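Local coordinates for protein thioesterase superfamily (Jannaschia sp., PDB 2OAF) that probably hydrolyses thioesters as a hotdog-fold enzyme of the thioesterase superfamily, at residues Ser15-Asp20 and Ser52-Pro57; Asp48-Glu53 and Thr94-Leu99. All coordinates share one frame; numbering follows the deposited sequence.

Interaction 1 of 2, residues Ser15-Asp20 and Ser52-Pro57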
loop_
_atom_site.group_PDB
_atom_site.type_symbol
_atom_site.label_atom_id
_atom_site.label_comp_id
_atom_site.label_asym_id
_atom_site.label_seq_id
_atom_site.Cartn_x
_atom_site.Cartn_y
_atom_site.Cartn_z
ATOM N N SER B 15 18.881 24.154 6.413
ATOM C CA SER B 15 19.644 23.273 5.530
ATOM C C SER B 15 18.920 21.986 5.133
ATOM O O SER B 15 19.469 21.205 4.374
ATOM C CB SER B 15 20.966 22.871 6.221
ATOM O OG SER B 15 20.762 21.924 7.282
ATOM N N ALA B 16 17.725 21.732 5.658
ATOM C CA ALA B 16 17.093 20.433 5.447
ATOM C C ALA B 16 16.827 20.229 3.964
ATOM O O ALA B 16 16.391 21.151 3.248
ATOM C CB ALA B 16 15.782 20.283 6.275
ATOM N N PHE B 17 17.131 19.018 3.508
ATOM C CA PHE B 17 16.730 18.542 2.203
ATOM C C PHE B 17 15.213 18.468 2.166
ATOM O O PHE B 17 14.581 18.019 3.126
ATOM C CB PHE B 17 17.341 17.148 2.000
ATOM C CG PHE B 17 16.929 16.489 0.731
ATOM C CD1 PHE B 17 17.372 16.980 -0.492
ATOM C CD2 PHE B 17 16.091 15.398 0.744
ATOM C CE1 PHE B 17 16.975 16.399 -1.671
ATOM C CE2 PHE B 17 15.707 14.808 -0.428
ATOM C CZ PHE B 17 16.138 15.318 -1.641
ATOM N N VAL B 18 14.621 18.875 1.055
ATOM C CA VAL B 18 13.182 18.798 0.898
ATOM C C VAL B 18 12.867 17.824 -0.235
ATOM O O VAL B 18 13.368 17.997 -1.342
ATOM C CB VAL B 18 12.563 20.212 0.650
ATOM C CG1 VAL B 18 11.049 20.111 0.393
ATOM C CG2 VAL B 18 12.854 21.146 1.817
ATOM N N HIS B 19 12.116 16.763 0.079
ATOM C CA HIS B 19 11.583 15.826 -0.912
ATOM C C HIS B 19 10.095 16.097 -1.127
ATOM O O HIS B 19 9.338 16.099 -0.179
ATOM C CB HIS B 19 11.788 14.388 -0.442
ATOM C CG HIS B 19 11.197 13.371 -1.366
ATOM N ND1 HIS B 19 11.618 13.232 -2.675
ATOM C CD2 HIS B 19 10.211 12.462 -1.185
ATOM C CE1 HIS B 19 10.901 12.293 -3.263
ATOM N NE2 HIS B 19 10.038 11.808 -2.384
ATOM N N ASP B 20 9.681 16.314 -2.378
ATOM C CA ASP B 20 8.266 16.532 -2.695
ATOM C C ASP B 20 7.563 15.213 -2.832
ATOM O O ASP B 20 8.071 14.331 -3.511
ATOM C CB ASP B 20 8.094 17.264 -4.018
ATOM C CG ASP B 20 8.546 18.717 -3.973
ATOM O OD1 ASP B 20 8.851 19.238 -2.892
ATOM O OD2 ASP B 20 8.620 19.332 -5.057
ATOM N N SER B 52 19.553 9.182 -1.892
ATOM C CA SER B 52 19.830 9.432 -3.310
ATOM C C SER B 52 20.597 10.733 -3.507
ATOM O O SER B 52 21.501 10.802 -4.299
ATOM C CB SER B 52 18.538 9.501 -4.117
ATOM O OG SER B 52 17.997 8.216 -4.246
ATOM N N GLU B 53 20.204 11.765 -2.777
ATOM C CA GLU B 53 20.798 13.069 -2.929
ATOM C C GLU B 53 22.259 13.093 -2.462
ATOM O O GLU B 53 23.114 13.667 -3.128
ATOM C CB GLU B 53 19.970 14.089 -2.125
ATOM C CG GLU B 53 20.452 15.513 -2.210
ATOM C CD GLU B 53 20.337 16.107 -3.601
ATOM O OE1 GLU B 53 19.493 15.628 -4.404
ATOM O OE2 GLU B 53 21.104 17.066 -3.871
ATOM N N TYR B 54 22.538 12.496 -1.306
ATOM C CA TYR B 54 23.866 12.632 -0.677
ATOM C C TYR B 54 24.777 11.425 -0.806
ATOM O O TYR B 54 25.987 11.570 -0.676
ATOM C CB TYR B 54 23.706 13.063 0.786
ATOM C CG TYR B 54 23.021 14.425 0.868
ATOM C CD1 TYR B 54 23.669 15.556 0.415
ATOM C CD2 TYR B 54 21.711 14.562 1.320
ATOM C CE1 TYR B 54 23.073 16.789 0.462
ATOM C CE2 TYR B 54 21.086 15.805 1.357
ATOM C CZ TYR B 54 21.778 16.916 0.928
ATOM O OH TYR B 54 21.213 18.179 0.953
ATOM N N HIS B 55 24.222 10.246 -1.068
ATOM C CA HIS B 55 25.033 9.056 -1.287
ATOM C C HIS B 55 25.074 8.659 -2.760
ATOM O O HIS B 55 26.140 8.400 -3.284
ATOM C CB HIS B 55 24.563 7.891 -0.438
ATOM C CG HIS B 55 25.261 6.604 -0.752
ATOM N ND1 HIS B 55 24.684 5.621 -1.525
ATOM C CD2 HIS B 55 26.497 6.150 -0.432
ATOM C CE1 HIS B 55 25.524 4.607 -1.650
ATOM N NE2 HIS B 55 26.628 4.900 -0.994
ATOM N N GLY B 56 23.926 8.606 -3.425
ATOM C CA GLY B 56 23.903 8.385 -4.863
ATOM C C GLY B 56 22.554 7.910 -5.351
ATOM O O GLY B 56 21.776 7.382 -4.576
ATOM N N PRO B 57 22.283 8.066 -6.647
ATOM C CA PRO B 57 20.992 7.715 -7.208
ATOM C C PRO B 57 20.580 6.291 -6.917
ATOM O O PRO B 57 21.409 5.394 -6.902
ATOM C CB PRO B 57 21.200 7.888 -8.715
ATOM C CG PRO B 57 22.289 8.870 -8.822
ATOM C CD PRO B 57 23.199 8.581 -7.682
#

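Interaction 2 of 2, residues Asp48-Glu53 and Thr94-Leu99. With PO4 (phosphate ion), chain H.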
loop_
_atom_site.group_PDB
_atom_site.type_symbol
_atom_site.label_atom_id
_atom_site.label_comp_id
_atom_site.label_asym_id
_atom_site.label_seq_id
_atom_site.Cartn_x
_atom_site.Cartn_y
_atom_site.Cartn_z
ATOM N N ASP B 48 14.640 7.847 1.808
ATOM C CA ASP B 48 15.207 7.216 0.617
ATOM C C ASP B 48 15.745 8.275 -0.361
ATOM O O ASP B 48 16.832 8.100 -0.925
ATOM C CB ASP B 48 14.161 6.329 -0.070
ATOM C CG ASP B 48 14.674 5.723 -1.351
ATOM O OD1 ASP B 48 15.336 4.675 -1.302
ATOM O OD2 ASP B 48 14.439 6.315 -2.407
ATOM N N ALA B 49 14.997 9.371 -0.548
ATOM C CA ALA B 49 15.428 10.472 -1.419
ATOM C C ALA B 49 16.651 11.215 -0.859
ATOM O O ALA B 49 17.463 11.754 -1.610
ATOM C CB ALA B 49 14.246 11.479 -1.709
ATOM N N TRP B 50 16.760 11.266 0.465
ATOM C CA TRP B 50 17.936 11.885 1.114
ATOM C C TRP B 50 19.175 11.086 0.733
ATOM O O TRP B 50 20.179 11.627 0.330
ATOM C CB TRP B 50 17.764 11.965 2.641
ATOM C CG TRP B 50 18.836 12.713 3.345
ATOM C CD1 TRP B 50 18.798 14.028 3.752
ATOM C CD2 TRP B 50 20.124 12.204 3.750
ATOM N NE1 TRP B 50 19.997 14.360 4.382
ATOM C CE2 TRP B 50 20.822 13.266 4.376
ATOM C CE3 TRP B 50 20.748 10.968 3.644
ATOM C CZ2 TRP B 50 22.087 13.117 4.862
ATOM C CZ3 TRP B 50 22.047 10.818 4.158
ATOM C CH2 TRP B 50 22.687 11.872 4.743
ATOM N N TRP B 51 19.082 9.773 0.841
ATOM C CA TRP B 51 20.192 8.914 0.441
ATOM C C TRP B 51 20.547 9.086 -1.023
ATOM O O TRP B 51 21.705 9.092 -1.371
ATOM C CB TRP B 51 19.875 7.440 0.738
ATOM C CG TRP B 51 19.923 7.109 2.163
ATOM C CD1 TRP B 51 18.876 6.873 2.973
ATOM C CD2 TRP B 51 21.096 6.960 2.960
ATOM N NE1 TRP B 51 19.301 6.571 4.232
ATOM C CE2 TRP B 51 20.667 6.628 4.263
ATOM C CE3 TRP B 51 22.460 7.081 2.703
ATOM C CZ2 TRP B 51 21.556 6.403 5.318
ATOM C CZ3 TRP B 51 23.360 6.859 3.770
ATOM C CH2 TRP B 51 22.888 6.524 5.061
ATOM N N SER B 52 19.553 9.182 -1.892
ATOM C CA SER B 52 19.830 9.432 -3.310
ATOM C C SER B 52 20.597 10.733 -3.507
ATOM O O SER B 52 21.501 10.802 -4.299
ATOM C CB SER B 52 18.538 9.501 -4.117
ATOM O OG SER B 52 17.997 8.216 -4.246
ATOM N N GLU B 53 20.204 11.765 -2.777
ATOM C CA GLU B 53 20.798 13.069 -2.929
ATOM C C GLU B 53 22.259 13.093 -2.462
ATOM O O GLU B 53 23.114 13.667 -3.128
ATOM C CB GLU B 53 19.970 14.089 -2.125
ATOM C CG GLU B 53 20.452 15.513 -2.210
ATOM C CD GLU B 53 20.337 16.107 -3.601
ATOM O OE1 GLU B 53 19.493 15.628 -4.404
ATOM O OE2 GLU B 53 21.104 17.066 -3.871
ATOM N N THR B 94 13.806 16.923 5.425
ATOM C CA THR B 94 14.415 15.683 5.893
ATOM C C THR B 94 15.871 15.914 6.241
ATOM O O THR B 94 16.627 16.511 5.456
ATOM C CB THR B 94 14.324 14.613 4.785
ATOM O OG1 THR B 94 12.964 14.524 4.385
ATOM C CG2 THR B 94 14.805 13.236 5.271
ATOM N N TRP B 95 16.281 15.438 7.407
ATOM C CA TRP B 95 17.677 15.560 7.784
ATOM C C TRP B 95 18.055 14.572 8.874
ATOM O O TRP B 95 17.196 14.141 9.627
ATOM C CB TRP B 95 17.976 16.995 8.266
ATOM C CG TRP B 95 17.373 17.334 9.582
ATOM C CD1 TRP B 95 18.012 17.357 10.775
ATOM C CD2 TRP B 95 15.999 17.686 9.851
ATOM N NE1 TRP B 95 17.136 17.719 11.771
ATOM C CE2 TRP B 95 15.894 17.916 11.239
ATOM C CE3 TRP B 95 14.852 17.806 9.061
ATOM C CZ2 TRP B 95 14.697 18.283 11.860
ATOM C CZ3 TRP B 95 13.651 18.187 9.676
ATOM C CH2 TRP B 95 13.588 18.404 11.069
ATOM N N PRO B 96 19.357 14.249 8.973
ATOM C CA PRO B 96 19.842 13.427 10.073
ATOM C C PRO B 96 20.033 14.274 11.309
ATOM O O PRO B 96 20.747 15.279 11.273
ATOM C CB PRO B 96 21.194 12.941 9.580
ATOM C CG PRO B 96 21.652 14.019 8.639
ATOM C CD PRO B 96 20.437 14.606 8.030
ATOM N N THR B 97 19.411 13.850 12.396
ATOM C CA THR B 97 19.469 14.564 13.643
ATOM C C THR B 97 20.594 14.022 14.535
ATOM O O THR B 97 21.099 14.727 15.412
ATOM C CB THR B 97 18.069 14.572 14.343
ATOM O OG1 THR B 97 18.044 15.575 15.366
ATOM C CG2 THR B 97 17.673 13.197 14.920
ATOM N N ARG B 98 21.017 12.787 14.269
ATOM C CA ARG B 98 21.964 12.110 15.108
ATOM C C ARG B 98 22.588 10.911 14.404
ATOM O O ARG B 98 21.900 10.195 13.692
ATOM C CB ARG B 98 21.190 11.653 16.352
ATOM C CG ARG B 98 21.839 10.546 17.090
ATOM C CD ARG B 98 21.175 10.232 18.415
ATOM N NE ARG B 98 22.225 9.756 19.308
ATOM C CZ ARG B 98 22.847 8.582 19.169
ATOM N NH1 ARG B 98 22.491 7.718 18.200
ATOM N NH2 ARG B 98 23.806 8.259 20.018
ATOM N N LEU B 99 23.879 10.680 14.632
ATOM C CA LEU B 99 24.544 9.464 14.176
ATOM C C LEU B 99 25.427 8.978 15.307
ATOM O O LEU B 99 26.334 9.667 15.699
ATOM C CB LEU B 99 25.386 9.763 12.938
ATOM C CG LEU B 99 26.221 8.612 12.349
ATOM C CD1 LEU B 99 25.378 7.420 11.855
ATOM C CD2 LEU B 99 27.104 9.187 11.234
HETATM P P PO4 H . 24.166 4.203 19.064
HETATM O O1 PO4 H . 24.428 5.276 20.112
HETATM O O2 PO4 H . 24.038 4.859 17.714
HETATM O O3 PO4 H . 25.348 3.243 19.101
HETATM O O4 PO4 H . 22.856 3.488 19.350
HETATM O O HOH W 1 19.838 17.219 5.154
#

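Interaction 1 of 2, residues Ser15-Asp20 and Ser52-Pro57
F17 meets E53 and Y54 in an apolar surface contact between strand 17-21, which pairs with strand 90-99 in the sheet, and the C-terminal turn of helix 39-54. No hydrogen bond crosses between 15-20 and 52-57, and the two segments bury 144 Å² in all. F17 contributes nearly half of it; its CG lies anti to its backbone N (chi1 176°), carrying the ring out from the strand toward the helix. One face of this ring takes the aliphatic part of E53: CB of E53 stands 4.2 Å from the centroid of the F17 ring and 27° off its normal, a CH-pi contact. The next methylene comes in nearer the rim, with CG of E53 3.6 Å from CE1 of F17. A bend at chi2 then turns the E53 chain, and its carboxylate ends up 22° from the plane of the F17 ring, with OE1 of E53 3.8 Å from CE1 of F17. This helix is the long one that the curved antiparallel sheet wraps around in the hotdog fold of the thioesterase superfamily, and here the short strand 17-21 meets its last turn. Y54 reaches back from the helix end to the base of F17: the edge of its ring brings CE2 of Y54 to 4.0 Å from CB of F17, near the tyrosine plane. E53 also packs within its own segment, its CG lying 3.6 Å above the centre of the Y54 ring, so the same methylene touches both aromatic residues. A49, one turn earlier on the helix, adds to the packing on F17, while W50 and H148 meet the Y54 ring.

Interaction 2 of 2, residues Asp48-Glu53 and Thr94-Leu99
A water joins W50 to the main chain of T94 where no direct hydrogen bond links the two segments. It lies in the indole plane at the ring edge and accepts from NE1 of W50 at 3.0 Å, while its bond to O of T94 is weak at 3.3 Å. The indole N-H of this buried tryptophan is thereby satisfied. The segments belong to the central helix and the antiparallel sheet of the hotdog fold, and their local axes cross at 85° with a closest approach of 8.9 Å. Across that gap W50 supplies the contact from the helix side. With CG anti to its backbone N, the indole extends toward the strand, bringing CD1 of W50 to 3.7 Å from O of T94. P96 meets the same ring further along: its CD lies 3.7 Å from NE1 of W50 and also contacts CZ2, and the two side chains run at about a right angle. CB of W50 rests 4.2 Å from CG2 of T94, the methyl that makes the side-chain contact with the helix, whereas OG1 of T94 bonds to the main-chain O of C92. W95, between these two, points away from the helix and gives its NE1 to Q10. I145 of helix 139-145 packs against both W50 and P96, and F106 meets the W50 ring edge-to-face. Past the contact, T97 and R98 both face T105 in a classic beta bulge. R98 then binds a phosphate ion, probably from the crystallisation liquor, which is also hydrogen-bonded to OG of S103 and N of K102. The R98 guanidinium donates through two nitrogens: NH2 of R98 reaches O1 of the phosphate at 3.0 Å (N-H...O 153°), and NH1 of R98 reaches O2 at 3.3 Å, nearly straight at 175°.

How the interactions relate
From the N terminus, strand 17-21 comes first, and interaction 1 closes a loop of 31 intervening residues, 13 of them helical, when the chain returns at 52-57. Interaction 2 begins before that loop is complete: 48-53 lies partly inside it, and its partner 94-99 follows 40 residues later. The two contacts therefore cross along the sequence and share S52 and E53. Both hold helix 39-54 against one sheet, interaction 1 through strand 17-21 and interaction 2 through strand 90-99. Those strands are antiparallel neighbours, with O of F17 2.7 Å from N of T94 in a probable hydrogen bond, and the two contact centres lie about 7 Å apart.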